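Local coordinates for protein DspB (Aggregatibacter actinomycetemcomitans, PDB 1YHT) that probably cleaves terminal N-acetylhexosamine units from beta-linked sugar chains, acting as a biofilm-releasing glycoside hydrolase of family 20, at residues M22-R27 with S328-D333; S43-N48 with V353-N358; S55-Y60 with P118-A123. All blocks are in the same frame, centred on the assembly; numbering follows the deposited sequence.

Contact 1: residues M22-R27 with S328-D333; sequences MLDIAR and SIWGED. With GOL (glycerol), chain C.
OD2 of D24 takes two donors from opposite faces of the carboxylate plane: the backbone N of G331 at 3.0 Å, and NH1 of R27, a salt bridge in the guanidinium plane. OD1 accepts from the backbone N of both A26 and R27 (Asx turn and Asx motif); with two donors on each oxygen the carboxylate cannot easily rotate. The indole of W330 stands beside it, CE3 3.5 Å from R27 NH1. M22 CE sits over one face, 3.5 Å from the centroid of the six-membered ring and 7° off its normal, a CH-pi contact reached by bends at chi2 and chi3 (-15°). C1 of a glycerol, probably from the crystallisation liquor, covers the opposite face off-centre, and its O1 donates to E332 OE1 (2.7 Å). Parallel pairing of the strand ends sets this up: I329 N bonds to M22 O and D24 N to I329 O, before both chains leave the sheet. R27 NH1 also makes a long, charge-only salt bridge with E332 OE2 (3.9 Å, well out of the guanidinium plane), while its NE pairs with E58. With E332 OE2 4.3 Å from D24 OD2, R27 may offset the repulsion of the two acids beside the glycerol.

Contact 2: residues S43-N48 with V353-N358; sequences SLSGGN and VIHKTN
S45 and I354 make the apolar part of this contact. CB of S45 lies 3.7 Å from CG2 of I354 and about equally far from CD1, so both branches of the isoleucine meet the same carbon. CG2 is anti to the backbone N (CG1, at chi1 -69°, is anti to the carbonyl carbon), and from there it also reaches the backbone of the turn, 3.6 Å from G47 N. The carbonyl of S45 is flanked by carbons as well: its O is 3.2 Å from CG2 of I354 and as far from CE1 of H355, whose ring meets it obliquely.

Direct polar contact is slight. ND2 of N358 gives one weak hydrogen bond to G46 O, 3.0 Å long but bent to 125° at the hydrogen. The hydroxyl of S45 turns back to T41 O of helix 32-44 and takes no part.

Water supplies the remaining polar links. Water 2 donates to S45 O at 2.8 Å and accepts from N358 ND2, with a weak contact to H355 ND1, and so joins the turn to two side chains one helical turn apart.

Backbone geometry explains the shape of the turn. G46 has positive phi (91°) and a bond from its N to S43 O, as part of a Schellman motif; a CB there would press on the preceding carbonyl O. Helix 32-44 thus ends against helix 339-358, with I354 and N358 also touching T19 of strand 18-24. The first and last barrel helices meeting beside the first strand is the closure expected of a TIM barrel.

Contact 3: residues S55-Y60 with P118-A123; sequences SDHENY and PNHMTA
The rings of H57 and H120 meet obliquely, centroids 4.8 Å apart and planes at 40°, neither stacked nor edge-to-face. What covers a face of H57 is the backbone of H120: its CA lies 3.7 Å from the ring centroid, shifted toward the rim, in a CH-pi contact. The left-handed backbone of H120 belongs to the bend that leads into helix 122-132. H57 has CG anti to the carbonyl carbon (chi1 -59°). At the edge of its ring, ND1 shares a 2.8 Å hydrogen bond with T122 OG1, whose donor is not settled, which restricts the ring's rotation.

D56 and H120 run side by side and point the same way, yet their flat groups are turned 74° from each other. OD1 of D56 meets H120 ND1 at 2.7 Å, close to the imidazole plane, through its syn lone pair. The anti lone pair takes the backbone N of H57, the next residue, at 2.8 Å; this holds the carboxylate against its own backbone, and OD1 has two donors, one on each lone pair. OD2 is bonded to H53 NE2.

One backbone hydrogen bond and a methyl contact join the loop to the start of helix 122-132: A123 N donates to D56 O at 3.3 Å, and CB of Y60 touches CB of A123. Water 3 donates to H120 O and is also hydrogen-bonded to S55 OG.

H120 NE2 is hydrogen-bonded to E184, so both ring nitrogens are held. The resulting chain of hydrogen bonds, H53-D56-H120-E184, leaves the imidazole little freedom near a bound acetic acid, probably from the crystallisation liquor, consistent with a preorganised pocket wall in which D56 serves as second-shell support.

From the N terminus, strand 18-24 supplies the first half of contact 1, and helix 32-44, next, that of contact 2. Strand 49-53 then runs out into the loop of contact 3, which closes with 118-123 over 57 residues holding a small antiparallel sheet, helix 94-106 and strand 110-117. Contacts 1 and 2 close only near the C terminus, through strand 324-329 and helix 339-358; their segments alternate, so these loops cross, while that of contact 3 lies within both. Contacts 1 and 2 join the chain's ends at strand and helix level. Contact 3 touches contact 1 through the salt bridge R27 NE to E58 OE1 (2.8 Å), its centre about 29 Å from that of contact 2.

Contact 1: residues M22-R27 with S328-D333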
loop_
_atom_site.group_PDB
_atom_site.type_symbol
_atom_site.label_atom_id
_atom_site.label_comp_id
_atom_site.label_asym_id
_atom_site.label_seq_id
_atom_site.Cartn_x
_atom_site.Cartn_y
_atom_site.Cartn_z
ATOM N N MET A 22 4.930 -5.456 -0.926
ATOM C CA MET A 22 3.658 -4.883 -0.517
ATOM C C MET A 22 2.626 -5.992 -0.557
ATOM O O MET A 22 2.364 -6.619 -1.619
ATOM C CB MET A 22 3.271 -3.761 -1.470
ATOM C CG MET A 22 2.175 -2.920 -0.996
ATOM S SD MET A 22 0.466 -3.309 -1.332
ATOM C CE MET A 22 0.221 -4.526 -2.607
ATOM N N LEU A 23 1.996 -6.226 0.576
ATOM C CA LEU A 23 1.061 -7.332 0.670
ATOM C C LEU A 23 -0.295 -6.737 0.954
ATOM O O LEU A 23 -0.479 -6.027 1.972
ATOM C CB LEU A 23 1.449 -8.308 1.803
ATOM C CG LEU A 23 0.593 -9.600 1.827
ATOM C CD1 LEU A 23 0.763 -10.505 0.614
ATOM C CD2 LEU A 23 0.859 -10.374 3.063
ATOM N N ASP A 24 -1.237 -7.023 0.054
ATOM C CA ASP A 24 -2.614 -6.553 0.188
ATOM C C ASP A 24 -3.381 -7.615 0.958
ATOM O O ASP A 24 -3.777 -8.639 0.420
ATOM C CB ASP A 24 -3.212 -6.274 -1.185
ATOM C CG ASP A 24 -4.724 -6.128 -1.181
ATOM O OD1 ASP A 24 -5.371 -5.913 -0.121
ATOM O OD2 ASP A 24 -5.287 -6.205 -2.302
ATOM N N ILE A 25 -3.565 -7.336 2.237
ATOM C CA ILE A 25 -4.317 -8.212 3.097
ATOM C C ILE A 25 -5.750 -7.733 3.241
ATOM O O ILE A 25 -6.501 -8.355 3.927
ATOM C CB ILE A 25 -3.642 -8.447 4.478
ATOM C CG1 ILE A 25 -3.585 -7.192 5.355
ATOM C CG2 ILE A 25 -2.221 -9.060 4.266
ATOM C CD1 ILE A 25 -3.070 -7.478 6.706
ATOM N N ALA A 26 -6.125 -6.660 2.548
ATOM C CA ALA A 26 -7.493 -6.158 2.601
ATOM C C ALA A 26 -8.410 -6.942 1.675
ATOM O O ALA A 26 -9.558 -7.208 2.008
ATOM C CB ALA A 26 -7.522 -4.675 2.232
ATOM N N ARG A 27 -7.924 -7.248 0.487
ATOM C CA ARG A 27 -8.688 -8.012 -0.513
ATOM C C ARG A 27 -8.577 -9.536 -0.347
ATOM O O ARG A 27 -9.400 -10.267 -0.887
ATOM C CB ARG A 27 -8.212 -7.662 -1.921
ATOM C CG ARG A 27 -8.764 -6.335 -2.471
ATOM C CD ARG A 27 -8.391 -5.094 -1.642
ATOM N NE ARG A 27 -8.716 -3.933 -2.475
ATOM C CZ ARG A 27 -7.933 -3.442 -3.418
ATOM N NH1 ARG A 27 -6.715 -3.918 -3.577
ATOM N NH2 ARG A 27 -8.363 -2.442 -4.189
ATOM N N SER A 328 4.393 -6.010 -5.453
ATOM C CA SER A 328 3.062 -5.866 -4.886
ATOM C C SER A 328 2.180 -7.067 -5.257
ATOM O O SER A 328 2.029 -7.393 -6.425
ATOM C CB SER A 328 2.432 -4.557 -5.407
ATOM O OG SER A 328 3.101 -3.377 -4.931
ATOM N N ILE A 329 1.612 -7.739 -4.254
ATOM C CA ILE A 329 0.702 -8.845 -4.461
ATOM C C ILE A 329 -0.677 -8.381 -4.066
ATOM O O ILE A 329 -0.993 -8.277 -2.880
ATOM C CB ILE A 329 1.078 -10.083 -3.588
ATOM C CG1 ILE A 329 2.543 -10.498 -3.810
ATOM C CG2 ILE A 329 0.064 -11.214 -3.873
ATOM C CD1 ILE A 329 3.053 -11.694 -2.928
ATOM N N TRP A 330 -1.505 -8.154 -5.068
ATOM C CA TRP A 330 -2.815 -7.622 -4.920
ATOM C C TRP A 330 -3.824 -8.745 -4.904
ATOM O O TRP A 330 -3.669 -9.752 -5.610
ATOM C CB TRP A 330 -3.152 -6.644 -6.025
ATOM C CG TRP A 330 -2.278 -5.403 -6.063
ATOM C CD1 TRP A 330 -1.250 -5.174 -6.890
ATOM C CD2 TRP A 330 -2.410 -4.247 -5.247
ATOM N NE1 TRP A 330 -0.705 -3.934 -6.646
ATOM C CE2 TRP A 330 -1.401 -3.347 -5.632
ATOM C CE3 TRP A 330 -3.280 -3.886 -4.216
ATOM C CZ2 TRP A 330 -1.246 -2.107 -5.041
ATOM C CZ3 TRP A 330 -3.113 -2.664 -3.613
ATOM C CH2 TRP A 330 -2.106 -1.790 -4.019
ATOM N N GLY A 331 -4.870 -8.527 -4.101
ATOM C CA GLY A 331 -5.789 -9.580 -3.646
ATOM C C GLY A 331 -7.122 -9.745 -4.337
ATOM O O GLY A 331 -7.831 -10.703 -4.026
ATOM N N GLU A 332 -7.468 -8.828 -5.235
ATOM C CA GLU A 332 -8.833 -8.734 -5.848
ATOM C C GLU A 332 -9.375 -10.028 -6.396
ATOM O O GLU A 332 -10.587 -10.271 -6.368
ATOM C CB GLU A 332 -8.875 -7.917 -7.162
ATOM C CG GLU A 332 -8.448 -6.592 -7.216
ATOM C CD GLU A 332 -7.007 -6.471 -7.476
ATOM O OE1 GLU A 332 -6.570 -6.250 -8.653
ATOM O OE2 GLU A 332 -6.353 -6.531 -6.445
ATOM N N ASP A 333 -8.498 -10.796 -7.028
ATOM C CA ASP A 333 -8.909 -11.908 -7.880
ATOM C C ASP A 333 -8.638 -13.267 -7.217
ATOM O O ASP A 333 -8.847 -14.315 -7.836
ATOM C CB ASP A 333 -8.135 -11.851 -9.225
ATOM C CG ASP A 333 -8.666 -10.783 -10.194
ATOM O OD1 ASP A 333 -9.695 -10.140 -9.915
ATOM O OD2 ASP A 333 -8.016 -10.564 -11.234
HETATM C C1 GOL C . -4.126 -3.642 -8.908
HETATM O O1 GOL C . -4.760 -4.592 -9.805
HETATM C C2 GOL C . -5.056 -2.429 -8.767
HETATM O O2 GOL C . -4.493 -1.163 -9.223
HETATM C C3 GOL C . -5.692 -2.339 -7.370
HETATM O O3 GOL C . -6.134 -3.588 -6.761
HETATM O O HOH W 1 -2.814 -10.004 -1.733
#

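Contact 2: residues S43-N48 with V353-N358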
loop_
_atom_site.group_PDB
_atom_site.type_symbol
_atom_site.label_atom_id
_atom_site.label_comp_id
_atom_site.label_asym_id
_atom_site.label_seq_id
_atom_site.Cartn_x
_atom_site.Cartn_y
_atom_site.Cartn_z
ATOM N N SER A 43 13.701 -11.491 4.039
ATOM C CA SER A 43 14.910 -11.473 4.843
ATOM C C SER A 43 16.042 -12.238 4.187
ATOM O O SER A 43 17.155 -11.716 4.062
ATOM C CB SER A 43 14.627 -12.101 6.200
ATOM O OG SER A 43 15.814 -12.153 6.963
ATOM N N LEU A 44 15.757 -13.491 3.803
ATOM C CA LEU A 44 16.739 -14.346 3.157
ATOM C C LEU A 44 17.181 -13.840 1.795
ATOM O O LEU A 44 18.288 -14.173 1.339
ATOM C CB LEU A 44 16.168 -15.755 2.972
ATOM C CG LEU A 44 15.916 -16.497 4.301
ATOM C CD1 LEU A 44 15.017 -17.706 4.072
ATOM C CD2 LEU A 44 17.229 -16.894 4.984
ATOM N N SER A 45 16.329 -13.072 1.113
ATOM C CA SER A 45 16.726 -12.518 -0.197
ATOM C C SER A 45 17.540 -11.227 -0.055
ATOM O O SER A 45 18.027 -10.699 -1.065
ATOM C CB SER A 45 15.486 -12.234 -1.037
ATOM O OG SER A 45 14.698 -13.410 -1.173
ATOM N N GLY A 46 17.638 -10.694 1.169
ATOM C CA GLY A 46 18.370 -9.450 1.442
ATOM C C GLY A 46 17.498 -8.199 1.364
ATOM O O GLY A 46 18.007 -7.073 1.241
ATOM N N GLY A 47 16.186 -8.376 1.448
ATOM C CA GLY A 47 15.255 -7.228 1.498
ATOM C C GLY A 47 15.128 -6.680 2.890
ATOM O O GLY A 47 15.707 -7.246 3.868
ATOM N N ASN A 48 14.339 -5.607 3.037
ATOM C CA ASN A 48 14.213 -4.988 4.340
ATOM C C ASN A 48 12.861 -4.399 4.755
ATOM O O ASN A 48 12.786 -3.840 5.840
ATOM C CB ASN A 48 15.318 -3.976 4.542
ATOM C CG ASN A 48 15.397 -3.068 3.427
ATOM O OD1 ASN A 48 14.372 -2.736 2.844
ATOM N ND2 ASN A 48 16.607 -2.698 3.054
ATOM N N VAL A 353 12.717 -9.860 -7.682
ATOM C CA VAL A 353 12.564 -8.406 -7.546
ATOM C C VAL A 353 13.598 -7.825 -6.545
ATOM O O VAL A 353 14.264 -6.806 -6.828
ATOM C CB VAL A 353 11.125 -8.034 -7.112
ATOM C CG1 VAL A 353 11.020 -6.508 -6.808
ATOM C CG2 VAL A 353 10.118 -8.437 -8.183
ATOM N N ILE A 354 13.772 -8.506 -5.427
ATOM C CA ILE A 354 14.713 -8.096 -4.380
ATOM C C ILE A 354 16.143 -8.157 -4.912
ATOM O O ILE A 354 16.900 -7.222 -4.733
ATOM C CB ILE A 354 14.575 -8.929 -3.055
ATOM C CG1 ILE A 354 13.258 -8.597 -2.356
ATOM C CG2 ILE A 354 15.725 -8.669 -2.125
ATOM C CD1 ILE A 354 12.851 -9.534 -1.224
ATOM N N HIS A 355 16.503 -9.276 -5.515
ATOM C CA HIS A 355 17.840 -9.438 -6.054
ATOM C C HIS A 355 18.113 -8.462 -7.201
ATOM O O HIS A 355 19.175 -7.895 -7.249
ATOM C CB HIS A 355 18.093 -10.866 -6.528
ATOM C CG HIS A 355 18.184 -11.878 -5.428
ATOM N ND1 HIS A 355 18.890 -11.659 -4.264
ATOM C CD2 HIS A 355 17.696 -13.142 -5.336
ATOM C CE1 HIS A 355 18.791 -12.720 -3.479
ATOM N NE2 HIS A 355 18.067 -13.634 -4.098
ATOM N N LYS A 356 17.179 -8.286 -8.121
ATOM C CA LYS A 356 17.374 -7.349 -9.229
ATOM C C LYS A 356 17.486 -5.923 -8.756
ATOM O O LYS A 356 18.189 -5.125 -9.382
ATOM C CB LYS A 356 16.260 -7.442 -10.260
ATOM C CG LYS A 356 16.257 -8.738 -11.078
ATOM C CD LYS A 356 17.441 -8.834 -12.097
ATOM C CE LYS A 356 17.421 -7.701 -13.084
ATOM N NZ LYS A 356 17.464 -8.181 -14.483
ATOM N N THR A 357 16.816 -5.606 -7.647
ATOM C CA THR A 357 16.859 -4.256 -7.097
ATOM C C THR A 357 18.215 -4.008 -6.405
ATOM O O THR A 357 18.875 -2.994 -6.631
ATOM C CB THR A 357 15.722 -4.017 -6.088
ATOM O OG1 THR A 357 14.438 -4.226 -6.713
ATOM C CG2 THR A 357 15.794 -2.625 -5.503
ATOM N N ASN A 358 18.593 -4.928 -5.534
ATOM C CA ASN A 358 19.876 -4.827 -4.844
ATOM C C ASN A 358 21.082 -5.134 -5.738
ATOM O O ASN A 358 22.177 -4.717 -5.436
ATOM C CB ASN A 358 19.895 -5.763 -3.638
ATOM C CG ASN A 358 19.084 -5.239 -2.479
ATOM O OD1 ASN A 358 18.722 -4.064 -2.438
ATOM N ND2 ASN A 358 18.825 -6.101 -1.500
HETATM O O HOH W 2 19.541 -8.830 -2.433
#

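Contact 3: residues S55-Y60 with P118-A123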
loop_
_atom_site.group_PDB
_atom_site.type_symbol
_atom_site.label_atom_id
_atom_site.label_comp_id
_atom_site.label_asym_id
_atom_site.label_seq_id
_atom_site.Cartn_x
_atom_site.Cartn_y
_atom_site.Cartn_z
ATOM N N SER A 55 -5.992 -2.037 4.619
ATOM C CA SER A 55 -7.229 -1.262 4.605
ATOM C C SER A 55 -7.568 -0.872 3.130
ATOM O O SER A 55 -6.751 -0.260 2.428
ATOM C CB SER A 55 -7.078 -0.031 5.481
ATOM O OG SER A 55 -8.215 0.825 5.394
ATOM N N ASP A 56 -8.759 -1.248 2.678
ATOM C CA ASP A 56 -9.207 -0.868 1.336
ATOM C C ASP A 56 -10.731 -0.910 1.326
ATOM O O ASP A 56 -11.341 -0.904 2.378
ATOM C CB ASP A 56 -8.572 -1.760 0.239
ATOM C CG ASP A 56 -8.299 -0.995 -1.061
ATOM O OD1 ASP A 56 -9.318 -0.602 -1.707
ATOM O OD2 ASP A 56 -7.082 -0.740 -1.439
ATOM N N HIS A 57 -11.359 -0.980 0.160
ATOM C CA HIS A 57 -12.809 -1.023 0.113
ATOM C C HIS A 57 -13.420 -2.270 0.752
ATOM O O HIS A 57 -14.406 -2.171 1.471
ATOM C CB HIS A 57 -13.315 -0.956 -1.323
ATOM C CG HIS A 57 -12.896 0.259 -2.061
ATOM N ND1 HIS A 57 -13.353 1.513 -1.729
ATOM C CD2 HIS A 57 -12.166 0.407 -3.189
ATOM C CE1 HIS A 57 -12.896 2.388 -2.604
ATOM N NE2 HIS A 57 -12.183 1.747 -3.508
ATOM N N GLU A 58 -12.766 -3.408 0.581
ATOM C CA GLU A 58 -13.364 -4.686 0.884
ATOM C C GLU A 58 -13.220 -5.045 2.371
ATOM O O GLU A 58 -14.069 -5.772 2.911
ATOM C CB GLU A 58 -12.723 -5.790 0.035
ATOM C CG GLU A 58 -13.009 -5.728 -1.471
ATOM C CD GLU A 58 -12.148 -4.735 -2.207
ATOM O OE1 GLU A 58 -11.369 -3.998 -1.584
ATOM O OE2 GLU A 58 -12.254 -4.679 -3.436
ATOM N N ASN A 59 -12.157 -4.560 3.020
ATOM C CA ASN A 59 -11.936 -4.869 4.421
ATOM C C ASN A 59 -10.906 -3.951 5.092
ATOM O O ASN A 59 -10.143 -3.252 4.417
ATOM C CB ASN A 59 -11.481 -6.333 4.535
ATOM C CG ASN A 59 -11.541 -6.890 5.957
ATOM O OD1 ASN A 59 -12.316 -6.443 6.812
ATOM N ND2 ASN A 59 -10.761 -7.917 6.189
ATOM N N TYR A 60 -10.971 -3.931 6.430
ATOM C CA TYR A 60 -9.982 -3.302 7.301
ATOM C C TYR A 60 -9.514 -4.493 8.152
ATOM O O TYR A 60 -10.243 -4.951 9.037
ATOM C CB TYR A 60 -10.658 -2.227 8.209
ATOM C CG TYR A 60 -9.701 -1.502 9.095
ATOM C CD1 TYR A 60 -9.015 -0.387 8.623
ATOM C CD2 TYR A 60 -9.421 -1.961 10.387
ATOM C CE1 TYR A 60 -8.092 0.294 9.428
ATOM C CE2 TYR A 60 -8.482 -1.314 11.199
ATOM C CZ TYR A 60 -7.833 -0.158 10.694
ATOM O OH TYR A 60 -6.902 0.501 11.416
ATOM N N PRO A 118 -7.508 9.467 0.228
ATOM C CA PRO A 118 -8.914 9.646 0.577
ATOM C C PRO A 118 -9.887 8.641 -0.002
ATOM O O PRO A 118 -11.043 8.621 0.433
ATOM C CB PRO A 118 -9.250 11.036 -0.027
ATOM C CG PRO A 118 -8.333 11.222 -1.095
ATOM C CD PRO A 118 -7.070 10.436 -0.778
ATOM N N ASN A 119 -9.457 7.861 -0.994
ATOM C CA ASN A 119 -10.286 6.788 -1.569
ATOM C C ASN A 119 -9.870 5.447 -0.905
ATOM O O ASN A 119 -9.174 5.464 0.119
ATOM C CB ASN A 119 -10.164 6.837 -3.114
ATOM C CG ASN A 119 -11.457 6.396 -3.856
ATOM O OD1 ASN A 119 -12.146 7.210 -4.555
ATOM N ND2 ASN A 119 -11.783 5.113 -3.742
ATOM N N HIS A 120 -10.277 4.310 -1.474
ATOM C CA HIS A 120 -9.809 2.996 -1.020
ATOM C C HIS A 120 -9.976 2.842 0.509
ATOM O O HIS A 120 -9.101 2.323 1.220
ATOM C CB HIS A 120 -8.370 2.773 -1.498
ATOM C CG HIS A 120 -8.263 2.466 -2.964
ATOM N ND1 HIS A 120 -8.685 1.267 -3.499
ATOM C CD2 HIS A 120 -7.798 3.202 -4.009
ATOM C CE1 HIS A 120 -8.492 1.282 -4.812
ATOM N NE2 HIS A 120 -7.933 2.436 -5.147
ATOM N N MET A 121 -11.136 3.279 1.018
ATOM C CA MET A 121 -11.373 3.254 2.473
ATOM C C MET A 121 -12.774 2.909 2.874
ATOM O O MET A 121 -13.199 3.243 3.979
ATOM C CB MET A 121 -10.884 4.562 3.136
ATOM C CG MET A 121 -11.519 5.839 2.676
ATOM S SD MET A 121 -10.931 7.336 3.496
ATOM C CE MET A 121 -10.946 6.822 5.209
ATOM N N THR A 122 -13.503 2.198 2.013
ATOM C CA THR A 122 -14.891 1.851 2.310
ATOM C C THR A 122 -15.047 1.000 3.568
ATOM O O THR A 122 -15.996 1.176 4.292
ATOM C CB THR A 122 -15.602 1.206 1.127
ATOM O OG1 THR A 122 -15.444 2.055 -0.008
ATOM C CG2 THR A 122 -17.091 1.055 1.402
ATOM N N ALA A 123 -14.130 0.079 3.824
ATOM C CA ALA A 123 -14.260 -0.777 4.999
ATOM C C ALA A 123 -14.262 0.077 6.287
ATOM O O ALA A 123 -15.035 -0.151 7.208
ATOM C CB ALA A 123 -13.140 -1.800 5.024
HETATM O O HOH W 3 -7.898 2.573 3.541
#